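Local coordinates for protein pseudopodium-enriched atypical kinase 1 (Homo sapiens, PDB 6BHC) that is classed as a pseudokinase, probably serving in signalling as a scaffold that dimerises through its kinase fold rather than as an active tyrosine kinase, at residues F39-F49 and V113-F124; N84-K92 and H145-P154. The protein carries 1 engineered substitution. All blocks are in the same frame, centred on the assembly; numbering follows the deposited sequence.

Contact 1 (F39-F49 and V113-F124)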
loop_
_atom_site.group_PDB
_atom_site.type_symbol
_atom_site.label_atom_id
_atom_site.label_comp_id
_atom_site.label_asym_id
_atom_site.label_seq_id
_atom_site.Cartn_x
_atom_site.Cartn_y
_atom_site.Cartn_z
ATOM N N PHE A 39 10.728 -10.323 -5.318
ATOM C CA PHE A 39 12.177 -10.240 -5.429
ATOM C C PHE A 39 12.796 -11.488 -6.046
ATOM O O PHE A 39 13.944 -11.431 -6.501
ATOM C CB PHE A 39 12.804 -9.989 -4.054
ATOM C CG PHE A 39 12.653 -8.577 -3.564
ATOM C CD1 PHE A 39 13.533 -7.588 -3.970
ATOM C CD2 PHE A 39 11.637 -8.238 -2.689
ATOM C CE1 PHE A 39 13.392 -6.289 -3.515
ATOM C CE2 PHE A 39 11.493 -6.943 -2.232
ATOM C CZ PHE A 39 12.372 -5.967 -2.646
ATOM N N MET A 40 12.070 -12.604 -6.078
ATOM C CA MET A 40 12.587 -13.860 -6.606
ATOM C C MET A 40 12.036 -14.203 -7.983
ATOM O O MET A 40 12.339 -15.280 -8.505
ATOM C CB MET A 40 12.284 -15.009 -5.637
ATOM C CG MET A 40 13.024 -14.925 -4.308
ATOM S SD MET A 40 14.802 -15.151 -4.482
ATOM C CE MET A 40 14.880 -16.834 -5.088
ATOM N N ALA A 41 11.240 -13.322 -8.584
ATOM C CA ALA A 41 10.636 -13.617 -9.874
ATOM C C ALA A 41 11.688 -13.627 -10.979
ATOM O O ALA A 41 12.686 -12.903 -10.928
ATOM C CB ALA A 41 9.546 -12.598 -10.200
ATOM N N GLY A 42 11.456 -14.459 -11.979
ATOM C CA GLY A 42 12.345 -14.585 -13.118
ATOM C C GLY A 42 12.477 -16.035 -13.545
ATOM O O GLY A 42 12.247 -16.967 -12.776
ATOM N N GLN A 43 12.856 -16.225 -14.807
ATOM C CA GLN A 43 13.056 -17.568 -15.330
ATOM C C GLN A 43 14.281 -18.211 -14.692
ATOM O O GLN A 43 15.330 -17.579 -14.547
ATOM C CB GLN A 43 13.216 -17.532 -16.850
ATOM C CG GLN A 43 13.487 -18.891 -17.475
ATOM C CD GLN A 43 13.648 -18.821 -18.981
ATOM O OE1 GLN A 43 13.346 -17.804 -19.604
ATOM N NE2 GLN A 43 14.131 -19.908 -19.575
ATOM N N LYS A 44 14.140 -19.480 -14.303
ATOM C CA LYS A 44 15.229 -20.209 -13.664
ATOM C C LYS A 44 15.467 -21.577 -14.291
ATOM O O LYS A 44 16.185 -22.395 -13.705
ATOM C CB LYS A 44 14.964 -20.358 -12.162
ATOM C CG LYS A 44 14.858 -19.029 -11.439
ATOM C CD LYS A 44 14.463 -19.204 -9.988
ATOM C CE LYS A 44 14.204 -17.856 -9.336
ATOM N NZ LYS A 44 13.126 -17.112 -10.046
ATOM N N ASP A 45 14.888 -21.848 -15.458
ATOM C CA ASP A 45 15.170 -23.094 -16.155
ATOM C C ASP A 45 16.601 -23.083 -16.678
ATOM O O ASP A 45 17.068 -22.085 -17.232
ATOM C CB ASP A 45 14.189 -23.300 -17.309
ATOM C CG ASP A 45 12.747 -23.357 -16.847
ATOM O OD1 ASP A 45 12.513 -23.688 -15.667
ATOM O OD2 ASP A 45 11.846 -23.075 -17.666
ATOM N N GLN A 46 17.301 -24.199 -16.492
ATOM C CA GLN A 46 18.678 -24.290 -16.950
ATOM C C GLN A 46 18.740 -24.353 -18.471
ATOM O O GLN A 46 17.859 -24.907 -19.133
ATOM C CB GLN A 46 19.368 -25.514 -16.349
ATOM C CG GLN A 46 19.805 -25.331 -14.904
ATOM C CD GLN A 46 20.851 -26.343 -14.476
ATOM O OE1 GLN A 46 21.061 -27.358 -15.142
ATOM N NE2 GLN A 46 21.520 -26.067 -13.361
ATOM N N LEU A 47 19.798 -23.773 -19.023
ATOM C CA LEU A 47 20.000 -23.779 -20.461
ATOM C C LEU A 47 20.622 -25.098 -20.908
ATOM O O LEU A 47 21.140 -25.877 -20.103
ATOM C CB LEU A 47 20.893 -22.610 -20.880
ATOM C CG LEU A 47 20.402 -21.220 -20.465
ATOM C CD1 LEU A 47 21.445 -20.163 -20.790
ATOM C CD2 LEU A 47 19.078 -20.900 -21.142
ATOM N N ARG A 48 20.564 -25.340 -22.215
ATOM C CA ARG A 48 21.172 -26.508 -22.836
ATOM C C ARG A 48 22.371 -26.060 -23.660
ATOM O O ARG A 48 22.286 -25.077 -24.402
ATOM C CB ARG A 48 20.166 -27.251 -23.717
ATOM C CG ARG A 48 19.003 -27.852 -22.946
ATOM C CD ARG A 48 18.046 -28.588 -23.868
ATOM N NE ARG A 48 16.921 -29.169 -23.140
ATOM C CZ ARG A 48 15.925 -29.838 -23.713
ATOM N NH1 ARG A 48 15.907 -30.012 -25.028
ATOM N NH2 ARG A 48 14.943 -30.332 -22.971
ATOM N N PHE A 49 23.485 -26.775 -23.520
ATOM C CA PHE A 49 24.729 -26.429 -24.185
ATOM C C PHE A 49 25.222 -27.603 -25.019
ATOM O O PHE A 49 24.983 -28.768 -24.686
ATOM C CB PHE A 49 25.803 -26.023 -23.170
ATOM C CG PHE A 49 25.383 -24.901 -22.263
ATOM C CD1 PHE A 49 25.306 -23.603 -22.738
ATOM C CD2 PHE A 49 25.068 -25.146 -20.937
ATOM C CE1 PHE A 49 24.920 -22.568 -21.907
ATOM C CE2 PHE A 49 24.683 -24.115 -20.100
ATOM C CZ PHE A 49 24.608 -22.825 -20.586
ATOM N N VAL A 113 16.178 -22.840 -4.224
ATOM C CA VAL A 113 16.642 -21.490 -4.510
ATOM C C VAL A 113 16.439 -20.595 -3.290
ATOM O O VAL A 113 15.495 -20.764 -2.509
ATOM C CB VAL A 113 15.932 -20.911 -5.746
ATOM C CG1 VAL A 113 16.233 -21.760 -6.975
ATOM C CG2 VAL A 113 14.432 -20.822 -5.510
ATOM N N HIS A 114 17.354 -19.646 -3.117
ATOM C CA HIS A 114 17.291 -18.707 -2.010
ATOM C C HIS A 114 17.845 -17.369 -2.475
ATOM O O HIS A 114 18.762 -17.312 -3.297
ATOM C CB HIS A 114 18.070 -19.212 -0.792
ATOM C CG HIS A 114 17.825 -18.417 0.451
ATOM N ND1 HIS A 114 18.518 -17.264 0.749
ATOM C CD2 HIS A 114 16.958 -18.608 1.474
ATOM C CE1 HIS A 114 18.091 -16.781 1.901
ATOM N NE2 HIS A 114 17.145 -17.579 2.363
ATOM N N PHE A 115 17.279 -16.295 -1.922
ATOM C CA PHE A 115 17.628 -14.942 -2.347
ATOM C C PHE A 115 19.110 -14.640 -2.151
ATOM O O PHE A 115 19.694 -13.872 -2.924
ATOM C CB PHE A 115 16.763 -13.941 -1.578
ATOM C CG PHE A 115 16.897 -12.519 -2.041
ATOM C CD1 PHE A 115 16.328 -12.107 -3.236
ATOM C CD2 PHE A 115 17.558 -11.584 -1.260
ATOM C CE1 PHE A 115 16.437 -10.794 -3.653
ATOM C CE2 PHE A 115 17.671 -10.270 -1.674
ATOM C CZ PHE A 115 17.105 -9.875 -2.870
ATOM N N ASN A 116 19.738 -15.242 -1.139
ATOM C CA ASN A 116 21.111 -14.924 -0.769
ATOM C C ASN A 116 22.083 -16.063 -1.063
ATOM O O ASN A 116 23.201 -16.070 -0.537
ATOM C CB ASN A 116 21.176 -14.538 0.709
ATOM C CG ASN A 116 20.278 -13.365 1.038
ATOM O OD1 ASN A 116 19.292 -13.509 1.759
ATOM N ND2 ASN A 116 20.614 -12.195 0.509
ATOM N N ILE A 117 21.685 -17.025 -1.889
ATOM C CA ILE A 117 22.547 -18.132 -2.280
ATOM C C ILE A 117 22.621 -18.164 -3.799
ATOM O O ILE A 117 21.603 -17.998 -4.482
ATOM C CB ILE A 117 22.046 -19.477 -1.710
ATOM C CG1 ILE A 117 22.036 -19.423 -0.180
ATOM C CG2 ILE A 117 22.914 -20.634 -2.197
ATOM C CD1 ILE A 117 21.678 -20.727 0.483
ATOM N N GLN A 118 23.826 -18.370 -4.326
ATOM C CA GLN A 118 24.053 -18.241 -5.759
ATOM C C GLN A 118 23.281 -19.298 -6.538
ATOM O O GLN A 118 23.289 -20.481 -6.182
ATOM C CB GLN A 118 25.544 -18.346 -6.072
ATOM C CG GLN A 118 25.871 -18.123 -7.537
ATOM C CD GLN A 118 27.356 -17.979 -7.787
ATOM O OE1 GLN A 118 28.163 -18.756 -7.279
ATOM N NE2 GLN A 118 27.727 -16.973 -8.570
ATOM N N GLN A 119 22.613 -18.863 -7.601
ATOM C CA GLN A 119 21.927 -19.735 -8.539
ATOM C C GLN A 119 22.692 -19.772 -9.854
ATOM O O GLN A 119 23.434 -18.846 -10.193
ATOM C CB GLN A 119 20.492 -19.260 -8.793
ATOM C CG GLN A 119 19.697 -18.935 -7.543
ATOM C CD GLN A 119 18.375 -18.260 -7.861
ATOM O OE1 GLN A 119 17.596 -18.747 -8.683
ATOM N NE2 GLN A 119 18.121 -17.125 -7.221
ATOM N N ASP A 120 22.500 -20.857 -10.601
ATOM C CA ASP A 120 23.104 -20.996 -11.917
ATOM C C ASP A 120 22.082 -21.594 -12.872
ATOM O O ASP A 120 21.161 -22.300 -12.456
ATOM C CB ASP A 120 24.368 -21.868 -11.878
ATOM C CG ASP A 120 24.068 -23.320 -11.561
ATOM O OD1 ASP A 120 23.837 -24.100 -12.510
ATOM O OD2 ASP A 120 24.066 -23.682 -10.366
ATOM N N CYS A 121 22.255 -21.300 -14.161
ATOM C CA CYS A 121 21.378 -21.815 -15.205
ATOM C C CYS A 121 22.141 -22.695 -16.190
ATOM O O CYS A 121 21.771 -22.794 -17.362
ATOM C CB CYS A 121 20.673 -20.672 -15.937
ATOM S SG CYS A 121 21.771 -19.453 -16.701
ATOM N N GLY A 122 23.209 -23.339 -15.725
ATOM C CA GLY A 122 23.966 -24.241 -16.568
ATOM C C GLY A 122 25.467 -24.129 -16.398
ATOM O O GLY A 122 25.962 -23.182 -15.781
ATOM N N HIS A 123 26.198 -25.096 -16.945
ATOM C CA HIS A 123 27.652 -25.113 -16.866
ATOM C C HIS A 123 28.185 -26.039 -17.950
ATOM O O HIS A 123 27.481 -26.931 -18.429
ATOM C CB HIS A 123 28.134 -25.562 -15.484
ATOM C CG HIS A 123 27.560 -26.870 -15.042
ATOM N ND1 HIS A 123 28.023 -28.082 -15.507
ATOM C CD2 HIS A 123 26.555 -27.158 -14.181
ATOM C CE1 HIS A 123 27.332 -29.060 -14.949
ATOM N NE2 HIS A 123 26.434 -28.525 -14.140
ATOM N N PHE A 124 29.442 -25.815 -18.326
ATOM C CA PHE A 124 30.082 -26.601 -19.375
ATOM C C PHE A 124 31.583 -26.358 -19.322
ATOM O O PHE A 124 32.061 -25.430 -18.663
ATOM C CB PHE A 124 29.523 -26.252 -20.760
ATOM C CG PHE A 124 29.663 -24.799 -21.125
ATOM C CD1 PHE A 124 28.685 -23.885 -20.769
ATOM C CD2 PHE A 124 30.768 -24.349 -21.830
ATOM C CE1 PHE A 124 28.810 -22.548 -21.103
ATOM C CE2 PHE A 124 30.899 -23.014 -22.169
ATOM C CZ PHE A 124 29.919 -22.113 -21.805
#
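The linker that leaves helix 16-39 runs over the N-lobe of the kinase fold, where M40, L47 and F49 meet the chain leading into strand 123-128. At the helix end, M40 makes a Met-aromatic contact: its SD reaches the edge of the F115 ring, 3.6 Å from F115 CD1. The side chain doubles back at chi2 (-67°) and chi3, turning the flexible thioether toward F115 and bringing CE beside V113 CG2. F39 CB adds an apolar touch on F115 CE1 (3.7 Å), while the F39 ring stacks on W409.

Next along the linker, K44 crosses Q119 obliquely, K44 CD lying 3.4 Å from Q119 OE1. A bend at chi4 (59°) carries NZ to G42 O of its own segment, with M40 O near at a doubtfully short distance. A leucine in place of K44 would probably leave G42 O without this donor and the 40-44 stretch of the linker freer to move.

The passage from residue 113 to 122 probably corresponds to the αC-β4 region of protein kinases. Here L47 N donates a nearly straight bond to C121 O (2.8 Å, 170°), and Q46 CA brings its C-H to the same oxygen. Q46 NE2 comes close to D120 OD1 at a poor angle for bonding; OD1 takes at most a weak bond from G122 N, and OD2 forms a salt bridge with R108.

The F49 ring is covered over its centre by F124 CD1, 3.7 Å above the plane; L47 C lies off toward the rim of the other face. G122 CA meets the F49 edge, 3.6 Å from CE2. Glycine fits: a CB would collide with the ring, and at these backbone angles would also jam against the carbonyl of C121. F57 of strand 57-59 touches both phenylalanines.

Contact 2 (N84-K92 and H145-P154)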
loop_
_atom_site.group_PDB
_atom_site.type_symbol
_atom_site.label_atom_id
_atom_site.label_comp_id
_atom_site.label_asym_id
_atom_site.label_seq_id
_atom_site.Cartn_x
_atom_site.Cartn_y
_atom_site.Cartn_z
ATOM N N ASN A 84 18.977 -10.143 -22.298
ATOM C CA ASN A 84 18.844 -10.400 -20.872
ATOM C C ASN A 84 20.213 -10.490 -20.206
ATOM O O ASN A 84 21.235 -10.727 -20.853
ATOM C CB ASN A 84 18.048 -11.683 -20.622
ATOM C CG ASN A 84 16.550 -11.449 -20.651
ATOM O OD1 ASN A 84 16.047 -10.506 -20.040
ATOM N ND2 ASN A 84 15.830 -12.302 -21.370
ATOM N N ASN A 85 20.214 -10.295 -18.890
ATOM C CA ASN A 85 21.452 -10.256 -18.126
ATOM C C ASN A 85 21.995 -11.663 -17.919
ATOM O O ASN A 85 21.284 -12.553 -17.441
ATOM C CB ASN A 85 21.226 -9.575 -16.777
ATOM C CG ASN A 85 20.850 -8.116 -16.919
ATOM O OD1 ASN A 85 21.260 -7.448 -17.866
ATOM N ND2 ASN A 85 20.061 -7.614 -15.977
ATOM N N TYR A 86 23.258 -11.860 -18.285
ATOM C CA TYR A 86 23.957 -13.110 -18.040
ATOM C C TYR A 86 25.386 -12.800 -17.629
ATOM O O TYR A 86 25.986 -11.840 -18.119
ATOM C CB TYR A 86 23.956 -14.022 -19.276
ATOM C CG TYR A 86 22.612 -14.634 -19.604
ATOM C CD1 TYR A 86 22.185 -15.798 -18.975
ATOM C CD2 TYR A 86 21.777 -14.058 -20.552
ATOM C CE1 TYR A 86 20.959 -16.365 -19.277
ATOM C CE2 TYR A 86 20.550 -14.618 -20.859
ATOM C CZ TYR A 86 20.146 -15.770 -20.220
ATOM O OH TYR A 86 18.926 -16.329 -20.526
ATOM N N ALA A 87 25.922 -13.614 -16.724
ATOM C CA ALA A 87 27.303 -13.503 -16.282
ATOM C C ALA A 87 28.001 -14.835 -16.510
ATOM O O ALA A 87 27.442 -15.894 -16.204
ATOM C CB ALA A 87 27.382 -13.103 -14.807
ATOM N N VAL A 88 29.210 -14.779 -17.058
ATOM C CA VAL A 88 30.023 -15.962 -17.314
ATOM C C VAL A 88 30.983 -16.135 -16.147
ATOM O O VAL A 88 31.813 -15.258 -15.878
ATOM C CB VAL A 88 30.780 -15.845 -18.646
ATOM C CG1 VAL A 88 31.817 -16.943 -18.758
ATOM C CG2 VAL A 88 29.806 -15.906 -19.812
ATOM N N LYS A 89 30.868 -17.261 -15.450
ATOM C CA LYS A 89 31.696 -17.561 -14.288
ATOM C C LYS A 89 32.744 -18.592 -14.694
ATOM O O LYS A 89 32.410 -19.749 -14.970
ATOM C CB LYS A 89 30.832 -18.066 -13.133
ATOM C CG LYS A 89 31.599 -18.395 -11.868
ATOM C CD LYS A 89 30.689 -18.976 -10.794
ATOM C CE LYS A 89 31.474 -19.323 -9.537
ATOM N NZ LYS A 89 30.598 -19.851 -8.452
ATOM N N ILE A 90 34.004 -18.173 -14.731
ATOM C CA ILE A 90 35.116 -19.027 -15.135
ATOM C C ILE A 90 35.856 -19.451 -13.873
ATOM O O ILE A 90 36.587 -18.657 -13.272
ATOM C CB ILE A 90 36.053 -18.312 -16.117
ATOM C CG1 ILE A 90 35.255 -17.665 -17.250
ATOM C CG2 ILE A 90 37.071 -19.291 -16.685
ATOM C CD1 ILE A 90 36.108 -16.866 -18.214
ATOM N N CYS A 91 35.685 -20.709 -13.477
ATOM C CA CYS A 91 36.191 -21.194 -12.203
ATOM C C CYS A 91 37.700 -21.430 -12.263
ATOM O O CYS A 91 38.290 -21.613 -13.331
ATOM C CB CYS A 91 35.460 -22.475 -11.803
ATOM S SG CYS A 91 33.664 -22.272 -11.713
ATOM N N LYS A 92 38.326 -21.427 -11.085
ATOM C CA LYS A 92 39.779 -21.534 -11.018
ATOM C C LYS A 92 40.259 -22.979 -11.091
ATOM O O LYS A 92 41.392 -23.229 -11.517
ATOM C CB LYS A 92 40.294 -20.871 -9.741
ATOM C CG LYS A 92 40.016 -19.375 -9.665
ATOM C CD LYS A 92 40.543 -18.772 -8.373
ATOM C CE LYS A 92 40.292 -17.269 -8.318
ATOM N NZ LYS A 92 40.777 -16.674 -7.038
ATOM N N HIS A 145 38.578 -24.979 -18.921
ATOM C CA HIS A 145 38.093 -24.576 -17.611
ATOM C C HIS A 145 36.596 -24.835 -17.515
ATOM O O HIS A 145 35.893 -24.940 -18.524
ATOM C CB HIS A 145 38.381 -23.093 -17.333
ATOM C CG HIS A 145 39.837 -22.776 -17.189
ATOM N ND1 HIS A 145 40.435 -22.574 -15.964
ATOM C CD2 HIS A 145 40.814 -22.630 -18.115
ATOM C CE1 HIS A 145 41.720 -22.317 -16.142
ATOM N NE2 HIS A 145 41.974 -22.345 -17.438
ATOM N N VAL A 146 36.118 -24.936 -16.279
ATOM C CA VAL A 146 34.689 -25.071 -16.016
ATOM C C VAL A 146 34.056 -23.688 -16.086
ATOM O O VAL A 146 34.450 -22.775 -15.352
ATOM C CB VAL A 146 34.433 -25.727 -14.652
ATOM C CG1 VAL A 146 32.938 -25.808 -14.376
ATOM C CG2 VAL A 146 35.066 -27.108 -14.600
ATOM N N VAL A 147 33.077 -23.528 -16.971
ATOM C CA VAL A 147 32.379 -22.263 -17.165
ATOM C C VAL A 147 30.959 -22.416 -16.645
ATOM O O VAL A 147 30.239 -23.336 -17.051
ATOM C CB VAL A 147 32.383 -21.838 -18.643
ATOM C CG1 VAL A 147 31.557 -20.576 -18.831
ATOM C CG2 VAL A 147 33.809 -21.626 -19.129
ATOM N N VAL A 148 30.558 -21.520 -15.749
ATOM C CA VAL A 148 29.228 -21.525 -15.156
ATOM C C VAL A 148 28.510 -20.250 -15.577
ATOM O O VAL A 148 29.121 -19.178 -15.647
ATOM C CB VAL A 148 29.297 -21.642 -13.618
ATOM C CG1 VAL A 148 27.904 -21.755 -13.020
ATOM C CG2 VAL A 148 30.155 -22.834 -13.218
ATOM N N ILE A 149 27.217 -20.371 -15.868
ATOM C CA ILE A 149 26.387 -19.248 -16.286
ATOM C C ILE A 149 25.403 -18.938 -15.167
ATOM O O ILE A 149 24.791 -19.852 -14.599
ATOM C CB ILE A 149 25.647 -19.551 -17.601
ATOM C CG1 ILE A 149 26.629 -20.062 -18.658
ATOM C CG2 ILE A 149 24.924 -18.312 -18.109
ATOM C CD1 ILE A 149 27.754 -19.098 -18.959
ATOM N N THR A 150 25.252 -17.654 -14.848
ATOM C CA THR A 150 24.318 -17.212 -13.824
ATOM C C THR A 150 23.576 -15.977 -14.314
ATOM O O THR A 150 24.103 -15.192 -15.107
ATOM C CB THR A 150 25.027 -16.907 -12.492
ATOM O OG1 THR A 150 24.078 -16.393 -11.549
ATOM C CG2 THR A 150 26.141 -15.890 -12.693
ATOM N N ARG A 151 22.340 -15.815 -13.837
ATOM C CA ARG A 151 21.517 -14.676 -14.222
ATOM C C ARG A 151 21.663 -13.487 -13.283
ATOM O O ARG A 151 21.288 -12.371 -13.659
ATOM C CB ARG A 151 20.042 -15.087 -14.295
ATOM C CG ARG A 151 19.728 -16.079 -15.407
ATOM C CD ARG A 151 18.229 -16.297 -15.561
ATOM N NE ARG A 151 17.911 -17.065 -16.763
ATOM C CZ ARG A 151 17.706 -18.379 -16.782
ATOM N NH1 ARG A 151 17.425 -18.990 -17.925
ATOM N NH2 ARG A 151 17.777 -19.081 -15.659
ATOM N N GLU A 152 22.191 -13.694 -12.078
ATOM C CA GLU A 152 22.441 -12.605 -11.133
ATOM C C GLU A 152 23.879 -12.144 -11.331
ATOM O O GLU A 152 24.823 -12.805 -10.891
ATOM C CB GLU A 152 22.188 -13.057 -9.698
ATOM C CG GLU A 152 20.732 -13.387 -9.383
ATOM C CD GLU A 152 20.301 -14.740 -9.920
ATOM O OE1 GLU A 152 21.174 -15.614 -10.109
ATOM O OE2 GLU A 152 19.088 -14.929 -10.155
ATOM N N VAL A 153 24.047 -11.005 -11.995
ATOM C CA VAL A 153 25.369 -10.507 -12.365
ATOM C C VAL A 153 26.035 -9.847 -11.164
ATOM O O VAL A 153 25.502 -8.869 -10.621
ATOM C CB VAL A 153 25.281 -9.527 -13.544
ATOM C CG1 VAL A 153 26.644 -8.917 -13.823
ATOM C CG2 VAL A 153 24.746 -10.234 -14.778
ATOM N N PRO A 154 27.189 -10.337 -10.718
ATOM C CA PRO A 154 27.895 -9.672 -9.618
ATOM C C PRO A 154 28.679 -8.465 -10.106
ATOM O O PRO A 154 29.338 -8.500 -11.148
ATOM C CB PRO A 154 28.832 -10.766 -9.091
ATOM C CG PRO A 154 29.109 -11.606 -10.285
ATOM C CD PRO A 154 27.851 -11.591 -11.122
#
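K89 and V148 form an antiparallel hydrogen-bonded pair, K89 N reaching V148 O at 2.6 Å and V148 N returning to K89 O at 2.7 Å. A87 with T150 repeats the two-way bonding, and C91 N adds a bond to V146 O. Beta-branched residues suit these extended strands. On one face V88 CG1 touches V147 CG1 (3.6 Å) and V88 CG2 meets I149 CD1 (3.9 Å), with F57 packing on V88 and I149. On the other, the small A87 lets T150 CG2 approach its CB to 3.7 Å, with V153 and P154 close behind. Y86 lies alongside R151, ring and guanidinium turned 52° apart.

Strand 71-78 flanks strand 85-91, and strand 123-128 flanks strand 143-150, as β2 to β5 do in a kinase N-lobe. T150 OG1 bonds to Q119 O, fixing its rotation. K89, at the position of the conserved β3 lysine, starts with CG opposite its backbone N (chi1 -179°) and stays extended, its NZ meeting D70 in a salt bridge and Q118 OE1 in a hydrogen bond. An active kinase would pair this lysine with the αC glutamate; the choice of D70 and Q118 here is consistent with an unusual catalytic cleft.

How the contacts relate
The two contacts are neighbours in the N-lobe, their centres about 11 Å apart, and their segments alternate along the chain. Strands 123-128 and 143-150 pair directly, F124 O lying 2.7 Å from V147 N in a probable hydrogen bond, so the strand that F49 packs on in contact 1 also borders contact 2. Q118, in the 113-124 segment of contact 1, gives a path from there to the β3 lysine, K89. R151 extends the connection to the linker itself by a hydrogen bond from NH1 to D45 O. Through these joints the N-terminal linker is joined to strands that probably correspond to those lining the nucleotide cleft in active kinases.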